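Local coordinates for protein flap endonuclease 1 (Methanocaldococcus jannaschii, PDB 1A76) that cleaves 5'-flap DNA structures during replication and repair, acting as a magnesium-dependent endonuclease and 5'-3' exonuclease, at residues G2-P10 with L214-G222; P75-L86 with I144-E154. All coordinates share one frame; numbering follows the deposited sequence.

Flap endonuclease 1 illustrates how segments distant in sequence meet at or beside a nuclease centre: both contacts join the N-domain to the I-domain, yet they share no helix or strand. Contact 1 is largely buried although it lies away from the middle of the chain, its centre about 17 Å from the centre of the chain. It sets a loop against helix 211-221 through apolar and sulfur-aromatic packing, with no hydrogen bond across it. Contact 2, its centre about 9 Å from the chain centre, is only partly buried. It pairs two parallel strands through backbone hydrogen bonds and ends among acidic residues at a metal site. Contact 1 approaches the second metal site through Val3, a neighbour of Asp175, a predicted ligand.

Contact 1. Residues G2-P10 with L214-G222; sequences GVQFGDFIP and LIDIAIFMG
Phe5 reaches from the N-terminal loop to the last two turns of helix 211-221, where Met221 meets its ring in a Met-aromatic contact. The contact exemplifies a segment near the chain start packed on a helix by apolar contacts, with no hydrogen bond between the two segments. The sulfur stands oblique to the ring, Met221 SD being 5.1 Å from the Phe5 centroid and 68° off the ring normal. Leu214, Ile217 and Ala218, which share one side of the helix with Met221, meet the far end of the ring. Leu214 CD1 approaches Phe5 CZ to 3.5 Å, while Ile217 CG2 comes to the ring edge, near its plane, 3.9 Å from Phe5 CE1.

Val3 works from another direction. Its CG1 lies over the rim of one face of the Phe5 ring, 3.9 Å above the plane, and it also lies 4.0 Å from Met221 CE. The loop thus packs on itself as well as on the helix. Val3 N is hydrogen-bonded to OD1 of Asp175, a predicted ligand of the second magnesium, which places this packing beside the active site. Phe235 of helix 235-244 touches both Ile217 and Met221 and stacks on Phe8.

The Met221 chain is extended at chi2 but bends at its last torsion (chi3 68°), and the methyl CE ends 3.4 Å from the carbonyl oxygen of Gln4.

Contact 2. Residues P75-L86 with I144-E154; sequences PIWVFDGEPPKL and IPYVEAPSEGE
Phe79 turns its edge toward the face of Tyr146 in an offset edge-to-face pair, the ring planes at 89° and the centroids 5.7 Å apart. Tyr146 CB lies in the plane of the Phe79 ring, 3.7 Å from CE2. With CG set between its own backbone N and carbonyl carbon (chi1 68°), CB and CG stay against Phe79 while the outer end of the tyrosine leads away from the neighbouring strand. Trp77 shares this face of the sheet, and its CD1 meets Ile144 CG2 obliquely at 3.8 Å; Ala31 and Phe35 of helix 28-38 touch the tryptophan side chain. On the other face Val78 lies beside Val147, whose CG2 also receives Ile76 CG1 at 3.9 Å. Helix 153-162 packs there through Met160 and Gln156.

Most of these side chains project from a parallel beta ladder in which strand 146-148 forms the edge of the nuclease's central sheet. Four backbone hydrogen bonds join the segments; that from Phe79 N to Val147 O, 2.7 Å long, is nearly straight at 174°.

Beyond the strand ends the chemistry becomes acidic. Asp80, a predicted magnesium ligand, accepts the Gly153 N-H on the anti side of OD1 at 2.7 Å, the donor tilted out of the carboxylate plane. The bond ties the aspartate to the start of helix 153-162, just after Glu152 at the N-cap position. With an alanine here the carboxylate is gone, which would probably leave the Gly153 N-H without this acceptor and the predicted metal site short of a ligand. Close by, Glu154 OE1 binds a manganese ion and lies 4.1 Å from Asp80 OD1.

Contact 1. Residues G2-P10 with L214-G222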
loop_
_atom_site.group_PDB
_atom_site.type_symbol
_atom_site.label_atom_id
_atom_site.label_comp_id
_atom_site.label_asym_id
_atom_site.label_seq_id
_atom_site.Cartn_x
_atom_site.Cartn_y
_atom_site.Cartn_z
ATOM N N GLY A 2 -1.606 9.215 3.161
ATOM C CA GLY A 2 -0.197 9.421 3.440
ATOM C C GLY A 2 0.140 10.886 3.628
ATOM O O GLY A 2 -0.734 11.684 3.962
ATOM N N VAL A 3 1.407 11.241 3.426
ATOM C CA VAL A 3 1.852 12.623 3.573
ATOM C C VAL A 3 1.444 13.427 2.338
ATOM O O VAL A 3 1.690 13.009 1.206
ATOM C CB VAL A 3 3.386 12.698 3.760
ATOM C CG1 VAL A 3 3.777 14.062 4.309
ATOM C CG2 VAL A 3 3.851 11.606 4.713
ATOM N N GLN A 4 0.816 14.578 2.568
ATOM C CA GLN A 4 0.340 15.446 1.493
ATOM C C GLN A 4 1.429 16.211 0.752
ATOM O O GLN A 4 1.438 17.438 0.750
ATOM C CB GLN A 4 -0.679 16.448 2.044
ATOM C CG GLN A 4 -1.813 15.818 2.824
ATOM C CD GLN A 4 -2.256 14.500 2.232
ATOM O OE1 GLN A 4 -3.084 14.460 1.320
ATOM N NE2 GLN A 4 -1.704 13.411 2.744
ATOM N N PHE A 5 2.327 15.482 0.104
ATOM C CA PHE A 5 3.422 16.087 -0.646
ATOM C C PHE A 5 2.942 16.663 -1.978
ATOM O O PHE A 5 3.504 17.637 -2.479
ATOM C CB PHE A 5 4.499 15.039 -0.930
ATOM C CG PHE A 5 5.473 14.831 0.199
ATOM C CD1 PHE A 5 5.687 15.825 1.154
ATOM C CD2 PHE A 5 6.197 13.642 0.290
ATOM C CE1 PHE A 5 6.604 15.639 2.176
ATOM C CE2 PHE A 5 7.124 13.444 1.315
ATOM C CZ PHE A 5 7.328 14.444 2.261
ATOM N N GLY A 6 1.910 16.036 -2.539
ATOM C CA GLY A 6 1.342 16.432 -3.820
ATOM C C GLY A 6 1.733 17.760 -4.451
ATOM O O GLY A 6 2.570 17.816 -5.353
ATOM N N ASP A 7 1.106 18.825 -3.970
ATOM C CA ASP A 7 1.317 20.184 -4.453
ATOM C C ASP A 7 2.737 20.721 -4.276
ATOM O O ASP A 7 3.071 21.769 -4.814
ATOM C CB ASP A 7 0.333 21.119 -3.729
ATOM C CG ASP A 7 0.341 22.533 -4.282
ATOM O OD1 ASP A 7 1.172 23.351 -3.827
ATOM O OD2 ASP A 7 -0.490 22.826 -5.170
ATOM N N PHE A 8 3.579 19.999 -3.549
ATOM C CA PHE A 8 4.921 20.494 -3.285
ATOM C C PHE A 8 6.110 19.785 -3.894
ATOM O O PHE A 8 7.227 20.269 -3.789
ATOM C CB PHE A 8 5.102 20.600 -1.779
ATOM C CG PHE A 8 3.969 21.298 -1.104
ATOM C CD1 PHE A 8 3.878 22.687 -1.144
ATOM C CD2 PHE A 8 2.962 20.571 -0.475
ATOM C CE1 PHE A 8 2.796 23.349 -0.570
ATOM C CE2 PHE A 8 1.879 21.222 0.102
ATOM C CZ PHE A 8 1.796 22.618 0.053
ATOM N N ILE A 9 5.895 18.654 -4.540
ATOM C CA ILE A 9 7.024 17.961 -5.134
ATOM C C ILE A 9 6.860 17.773 -6.629
ATOM O O ILE A 9 5.740 17.711 -7.138
ATOM C CB ILE A 9 7.241 16.587 -4.465
ATOM C CG1 ILE A 9 6.028 15.689 -4.704
ATOM C CG2 ILE A 9 7.446 16.769 -2.964
ATOM C CD1 ILE A 9 6.130 14.349 -4.020
ATOM N N PRO A 10 7.984 17.725 -7.364
ATOM C CA PRO A 10 7.896 17.530 -8.816
ATOM C C PRO A 10 7.347 16.146 -9.150
ATOM O O PRO A 10 7.616 15.173 -8.454
ATOM C CB PRO A 10 9.335 17.723 -9.308
ATOM C CG PRO A 10 10.202 17.499 -8.098
ATOM C CD PRO A 10 9.377 17.909 -6.899
ATOM N N LEU A 214 13.765 15.326 3.477
ATOM C CA LEU A 214 12.380 15.053 3.061
ATOM C C LEU A 214 11.600 14.373 4.191
ATOM O O LEU A 214 10.430 14.693 4.447
ATOM C CB LEU A 214 12.367 14.167 1.796
ATOM C CG LEU A 214 11.008 13.893 1.125
ATOM C CD1 LEU A 214 10.337 15.214 0.745
ATOM C CD2 LEU A 214 11.213 13.026 -0.124
ATOM N N ILE A 215 12.264 13.439 4.870
ATOM C CA ILE A 215 11.672 12.716 5.994
ATOM C C ILE A 215 11.349 13.717 7.127
ATOM O O ILE A 215 10.330 13.602 7.804
ATOM C CB ILE A 215 12.662 11.623 6.508
ATOM C CG1 ILE A 215 12.736 10.478 5.499
ATOM C CG2 ILE A 215 12.208 11.053 7.862
ATOM C CD1 ILE A 215 13.923 9.547 5.704
ATOM N N ASP A 216 12.216 14.706 7.320
ATOM C CA ASP A 216 11.984 15.706 8.355
ATOM C C ASP A 216 10.723 16.505 7.996
ATOM O O ASP A 216 9.857 16.721 8.843
ATOM C CB ASP A 216 13.202 16.631 8.481
ATOM C CG ASP A 216 14.330 16.016 9.314
ATOM O OD1 ASP A 216 14.134 14.939 9.913
ATOM O OD2 ASP A 216 15.424 16.619 9.367
ATOM N N ILE A 217 10.615 16.925 6.733
ATOM C CA ILE A 217 9.448 17.670 6.262
ATOM C C ILE A 217 8.213 16.807 6.548
ATOM O O ILE A 217 7.207 17.298 7.060
ATOM C CB ILE A 217 9.524 17.957 4.732
ATOM C CG1 ILE A 217 10.616 18.986 4.444
ATOM C CG2 ILE A 217 8.182 18.492 4.230
ATOM C CD1 ILE A 217 11.053 19.017 2.992
ATOM N N ALA A 218 8.314 15.515 6.241
ATOM C CA ALA A 218 7.224 14.580 6.479
ATOM C C ALA A 218 6.859 14.532 7.957
ATOM O O ALA A 218 5.676 14.545 8.325
ATOM C CB ALA A 218 7.619 13.186 5.999
ATOM N N ILE A 219 7.874 14.464 8.814
ATOM C CA ILE A 219 7.626 14.411 10.244
ATOM C C ILE A 219 6.905 15.682 10.702
ATOM O O ILE A 219 5.952 15.595 11.476
ATOM C CB ILE A 219 8.944 14.181 11.024
ATOM C CG1 ILE A 219 9.431 12.738 10.775
ATOM C CG2 ILE A 219 8.729 14.383 12.515
ATOM C CD1 ILE A 219 10.839 12.446 11.283
ATOM N N PHE A 220 7.338 16.847 10.216
ATOM C CA PHE A 220 6.696 18.129 10.560
ATOM C C PHE A 220 5.226 18.105 10.172
ATOM O O PHE A 220 4.353 18.528 10.933
ATOM C CB PHE A 220 7.327 19.300 9.790
ATOM C CG PHE A 220 8.478 19.959 10.498
ATOM C CD1 PHE A 220 8.275 20.665 11.679
ATOM C CD2 PHE A 220 9.758 19.907 9.958
ATOM C CE1 PHE A 220 9.333 21.314 12.310
ATOM C CE2 PHE A 220 10.818 20.549 10.579
ATOM C CZ PHE A 220 10.602 21.258 11.762
ATOM N N MET A 221 4.957 17.641 8.960
ATOM C CA MET A 221 3.590 17.611 8.466
ATOM C C MET A 221 2.788 16.564 9.209
ATOM O O MET A 221 1.590 16.734 9.418
ATOM C CB MET A 221 3.586 17.334 6.963
ATOM C CG MET A 221 4.197 18.479 6.144
ATOM S SD MET A 221 4.438 18.061 4.407
ATOM C CE MET A 221 2.765 17.925 3.835
ATOM N N GLY A 222 3.464 15.495 9.616
ATOM C CA GLY A 222 2.812 14.426 10.352
ATOM C C GLY A 222 2.793 13.116 9.589
ATOM O O GLY A 222 2.276 13.052 8.464
#

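Contact 2. Residues P75-L86 with I144-E154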
loop_
_atom_site.group_PDB
_atom_site.type_symbol
_atom_site.label_atom_id
_atom_site.label_comp_id
_atom_site.label_asym_id
_atom_site.label_seq_id
_atom_site.Cartn_x
_atom_site.Cartn_y
_atom_site.Cartn_z
ATOM N N PRO A 75 3.325 -7.134 -12.371
ATOM C CA PRO A 75 3.259 -6.749 -10.967
ATOM C C PRO A 75 3.527 -7.870 -9.967
ATOM O O PRO A 75 3.342 -9.066 -10.247
ATOM C CB PRO A 75 1.834 -6.228 -10.833
ATOM C CG PRO A 75 1.041 -7.145 -11.786
ATOM C CD PRO A 75 2.034 -7.695 -12.816
ATOM N N ILE A 76 3.992 -7.460 -8.797
ATOM C CA ILE A 76 4.213 -8.377 -7.704
ATOM C C ILE A 76 3.495 -7.654 -6.570
ATOM O O ILE A 76 3.753 -6.475 -6.311
ATOM C CB ILE A 76 5.721 -8.581 -7.382
ATOM C CG1 ILE A 76 5.852 -9.475 -6.148
ATOM C CG2 ILE A 76 6.416 -7.235 -7.180
ATOM C CD1 ILE A 76 7.003 -10.461 -6.207
ATOM N N TRP A 77 2.567 -8.352 -5.922
ATOM C CA TRP A 77 1.791 -7.768 -4.842
ATOM C C TRP A 77 2.513 -7.865 -3.502
ATOM O O TRP A 77 3.060 -8.909 -3.141
ATOM C CB TRP A 77 0.422 -8.458 -4.762
ATOM C CG TRP A 77 -0.508 -8.024 -5.848
ATOM C CD1 TRP A 77 -0.425 -8.336 -7.180
ATOM C CD2 TRP A 77 -1.649 -7.168 -5.707
ATOM N NE1 TRP A 77 -1.443 -7.727 -7.868
ATOM C CE2 TRP A 77 -2.209 -7.005 -6.992
ATOM C CE3 TRP A 77 -2.253 -6.521 -4.617
ATOM C CZ2 TRP A 77 -3.350 -6.220 -7.222
ATOM C CZ3 TRP A 77 -3.380 -5.741 -4.843
ATOM C CH2 TRP A 77 -3.921 -5.599 -6.137
ATOM N N VAL A 78 2.516 -6.763 -2.766
ATOM C CA VAL A 78 3.168 -6.728 -1.469
ATOM C C VAL A 78 2.165 -6.439 -0.366
ATOM O O VAL A 78 1.503 -5.392 -0.351
ATOM C CB VAL A 78 4.281 -5.665 -1.433
ATOM C CG1 VAL A 78 5.098 -5.824 -0.177
ATOM C CG2 VAL A 78 5.174 -5.806 -2.639
ATOM N N PHE A 79 2.061 -7.376 0.571
ATOM C CA PHE A 79 1.136 -7.228 1.673
ATOM C C PHE A 79 1.857 -6.903 2.971
ATOM O O PHE A 79 3.070 -7.074 3.072
ATOM C CB PHE A 79 0.287 -8.491 1.785
ATOM C CG PHE A 79 -0.640 -8.686 0.613
ATOM C CD1 PHE A 79 -1.897 -8.072 0.591
ATOM C CD2 PHE A 79 -0.250 -9.459 -0.481
ATOM C CE1 PHE A 79 -2.752 -8.224 -0.503
ATOM C CE2 PHE A 79 -1.093 -9.620 -1.581
ATOM C CZ PHE A 79 -2.346 -9.002 -1.596
ATOM N N ASP A 80 1.104 -6.403 3.945
ATOM C CA ASP A 80 1.660 -6.008 5.236
ATOM C C ASP A 80 1.997 -7.193 6.125
ATOM O O ASP A 80 2.923 -7.131 6.938
ATOM C CB ASP A 80 0.662 -5.122 6.001
ATOM C CG ASP A 80 0.647 -3.684 5.515
ATOM O OD1 ASP A 80 1.546 -3.291 4.761
ATOM O OD2 ASP A 80 -0.275 -2.938 5.892
ATOM N N GLY A 81 1.258 -8.284 5.970
ATOM C CA GLY A 81 1.485 -9.418 6.848
ATOM C C GLY A 81 0.867 -8.937 8.149
ATOM O O GLY A 81 1.555 -8.645 9.127
ATOM N N GLU A 82 -0.456 -8.826 8.116
ATOM C CA GLU A 82 -1.283 -8.344 9.219
ATOM C C GLU A 82 -1.159 -9.039 10.580
ATOM O O GLU A 82 -1.121 -8.373 11.614
ATOM C CB GLU A 82 -2.750 -8.364 8.776
ATOM C CG GLU A 82 -2.940 -8.503 7.261
ATOM C CD GLU A 82 -2.544 -9.878 6.736
ATOM O OE1 GLU A 82 -3.166 -10.882 7.156
ATOM O OE2 GLU A 82 -1.611 -9.949 5.902
ATOM N N PRO A 83 -1.118 -10.383 10.603
ATOM C CA PRO A 83 -1.002 -11.103 11.877
ATOM C C PRO A 83 -0.169 -10.378 12.941
ATOM O O PRO A 83 0.827 -9.706 12.625
ATOM C CB PRO A 83 -0.399 -12.444 11.467
ATOM C CG PRO A 83 -0.964 -12.680 10.093
ATOM C CD PRO A 83 -1.174 -11.311 9.457
ATOM N N PRO A 84 -0.563 -10.529 14.223
ATOM C CA PRO A 84 0.059 -9.937 15.407
ATOM C C PRO A 84 1.492 -9.458 15.219
ATOM O O PRO A 84 1.705 -8.342 14.737
ATOM C CB PRO A 84 -0.085 -11.034 16.455
ATOM C CG PRO A 84 -1.414 -11.706 16.080
ATOM C CD PRO A 84 -1.693 -11.396 14.608
ATOM N N LYS A 85 2.474 -10.275 15.594
ATOM C CA LYS A 85 3.868 -9.867 15.426
ATOM C C LYS A 85 4.006 -9.168 14.071
ATOM O O LYS A 85 3.366 -9.565 13.087
ATOM C CB LYS A 85 4.807 -11.079 15.484
ATOM C CG LYS A 85 6.264 -10.717 15.778
ATOM C CD LYS A 85 7.205 -11.140 14.647
ATOM C CE LYS A 85 8.664 -11.061 15.089
ATOM N NZ LYS A 85 9.534 -12.097 14.445
ATOM N N LEU A 86 4.820 -8.119 14.027
ATOM C CA LEU A 86 5.023 -7.365 12.797
ATOM C C LEU A 86 6.193 -6.417 12.991
ATOM O O LEU A 86 6.451 -5.539 12.164
ATOM C CB LEU A 86 3.758 -6.568 12.447
ATOM C CG LEU A 86 3.804 -5.760 11.146
ATOM C CD1 LEU A 86 2.708 -6.243 10.196
ATOM C CD2 LEU A 86 3.643 -4.275 11.451
ATOM N N ILE A 144 -0.276 -15.060 -9.846
ATOM C CA ILE A 144 0.397 -13.777 -9.620
ATOM C C ILE A 144 1.115 -13.817 -8.266
ATOM O O ILE A 144 0.492 -14.040 -7.229
ATOM C CB ILE A 144 -0.612 -12.598 -9.588
ATOM C CG1 ILE A 144 -1.536 -12.635 -10.820
ATOM C CG2 ILE A 144 0.151 -11.278 -9.473
ATOM C CD1 ILE A 144 -0.811 -12.635 -12.160
ATOM N N PRO A 145 2.422 -13.533 -8.259
ATOM C CA PRO A 145 3.202 -13.556 -7.019
ATOM C C PRO A 145 2.962 -12.413 -6.041
ATOM O O PRO A 145 2.720 -11.270 -6.440
ATOM C CB PRO A 145 4.642 -13.575 -7.518
ATOM C CG PRO A 145 4.576 -12.798 -8.799
ATOM C CD PRO A 145 3.249 -13.140 -9.415
ATOM N N TYR A 146 3.030 -12.739 -4.756
ATOM C CA TYR A 146 2.868 -11.746 -3.711
ATOM C C TYR A 146 3.885 -11.984 -2.614
ATOM O O TYR A 146 4.457 -13.063 -2.513
ATOM C CB TYR A 146 1.441 -11.758 -3.128
ATOM C CG TYR A 146 1.021 -12.984 -2.328
ATOM C CD1 TYR A 146 1.383 -13.138 -0.983
ATOM C CD2 TYR A 146 0.198 -13.957 -2.901
ATOM C CE1 TYR A 146 0.929 -14.233 -0.227
ATOM C CE2 TYR A 146 -0.259 -15.047 -2.158
ATOM C CZ TYR A 146 0.107 -15.179 -0.829
ATOM O OH TYR A 146 -0.361 -16.257 -0.113
ATOM N N VAL A 147 4.132 -10.951 -1.819
ATOM C CA VAL A 147 5.059 -11.034 -0.708
ATOM C C VAL A 147 4.327 -10.577 0.532
ATOM O O VAL A 147 3.479 -9.692 0.473
ATOM C CB VAL A 147 6.276 -10.085 -0.863
ATOM C CG1 VAL A 147 7.479 -10.652 -0.084
ATOM C CG2 VAL A 147 6.611 -9.871 -2.308
ATOM N N GLU A 148 4.634 -11.204 1.654
ATOM C CA GLU A 148 4.053 -10.804 2.914
ATOM C C GLU A 148 5.252 -10.169 3.614
ATOM O O GLU A 148 6.158 -10.856 4.080
ATOM C CB GLU A 148 3.515 -12.032 3.650
ATOM C CG GLU A 148 2.642 -12.889 2.737
ATOM C CD GLU A 148 2.031 -14.092 3.426
ATOM O OE1 GLU A 148 0.914 -13.955 3.967
ATOM O OE2 GLU A 148 2.660 -15.175 3.413
ATOM N N ALA A 149 5.281 -8.843 3.621
ATOM C CA ALA A 149 6.377 -8.112 4.236
ATOM C C ALA A 149 6.480 -8.384 5.734
ATOM O O ALA A 149 5.496 -8.749 6.375
ATOM C CB ALA A 149 6.194 -6.610 3.998
ATOM N N PRO A 150 7.690 -8.228 6.304
ATOM C CA PRO A 150 7.906 -8.445 7.740
ATOM C C PRO A 150 7.010 -7.489 8.527
ATOM O O PRO A 150 6.526 -7.817 9.602
ATOM C CB PRO A 150 9.385 -8.123 7.944
ATOM C CG PRO A 150 10.002 -8.205 6.590
ATOM C CD PRO A 150 8.935 -7.860 5.602
ATOM N N SER A 151 6.799 -6.297 7.977
ATOM C CA SER A 151 5.949 -5.298 8.615
ATOM C C SER A 151 5.211 -4.448 7.578
ATOM O O SER A 151 4.263 -4.916 6.944
ATOM C CB SER A 151 6.789 -4.405 9.531
ATOM O OG SER A 151 8.140 -4.832 9.530
ATOM N N GLU A 152 5.652 -3.204 7.401
ATOM C CA GLU A 152 5.023 -2.297 6.442
ATOM C C GLU A 152 5.259 -2.732 5.002
ATOM O O GLU A 152 6.399 -2.875 4.563
ATOM C CB GLU A 152 5.551 -0.873 6.629
ATOM C CG GLU A 152 5.112 -0.225 7.937
ATOM C CD GLU A 152 3.827 0.566 7.795
ATOM O OE1 GLU A 152 2.752 -0.060 7.666
ATOM O OE2 GLU A 152 3.893 1.817 7.814
ATOM N N GLY A 153 4.170 -2.932 4.268
ATOM C CA GLY A 153 4.280 -3.351 2.884
ATOM C C GLY A 153 4.913 -2.284 2.011
ATOM O O GLY A 153 5.636 -2.599 1.076
ATOM N N GLU A 154 4.639 -1.020 2.311
ATOM C CA GLU A 154 5.204 0.074 1.527
ATOM C C GLU A 154 6.715 0.081 1.668
ATOM O O GLU A 154 7.420 0.469 0.742
ATOM C CB GLU A 154 4.626 1.422 1.970
ATOM C CG GLU A 154 4.920 1.772 3.401
ATOM C CD GLU A 154 3.732 1.560 4.307
ATOM O OE1 GLU A 154 3.072 0.509 4.189
ATOM O OE2 GLU A 154 3.465 2.451 5.142
#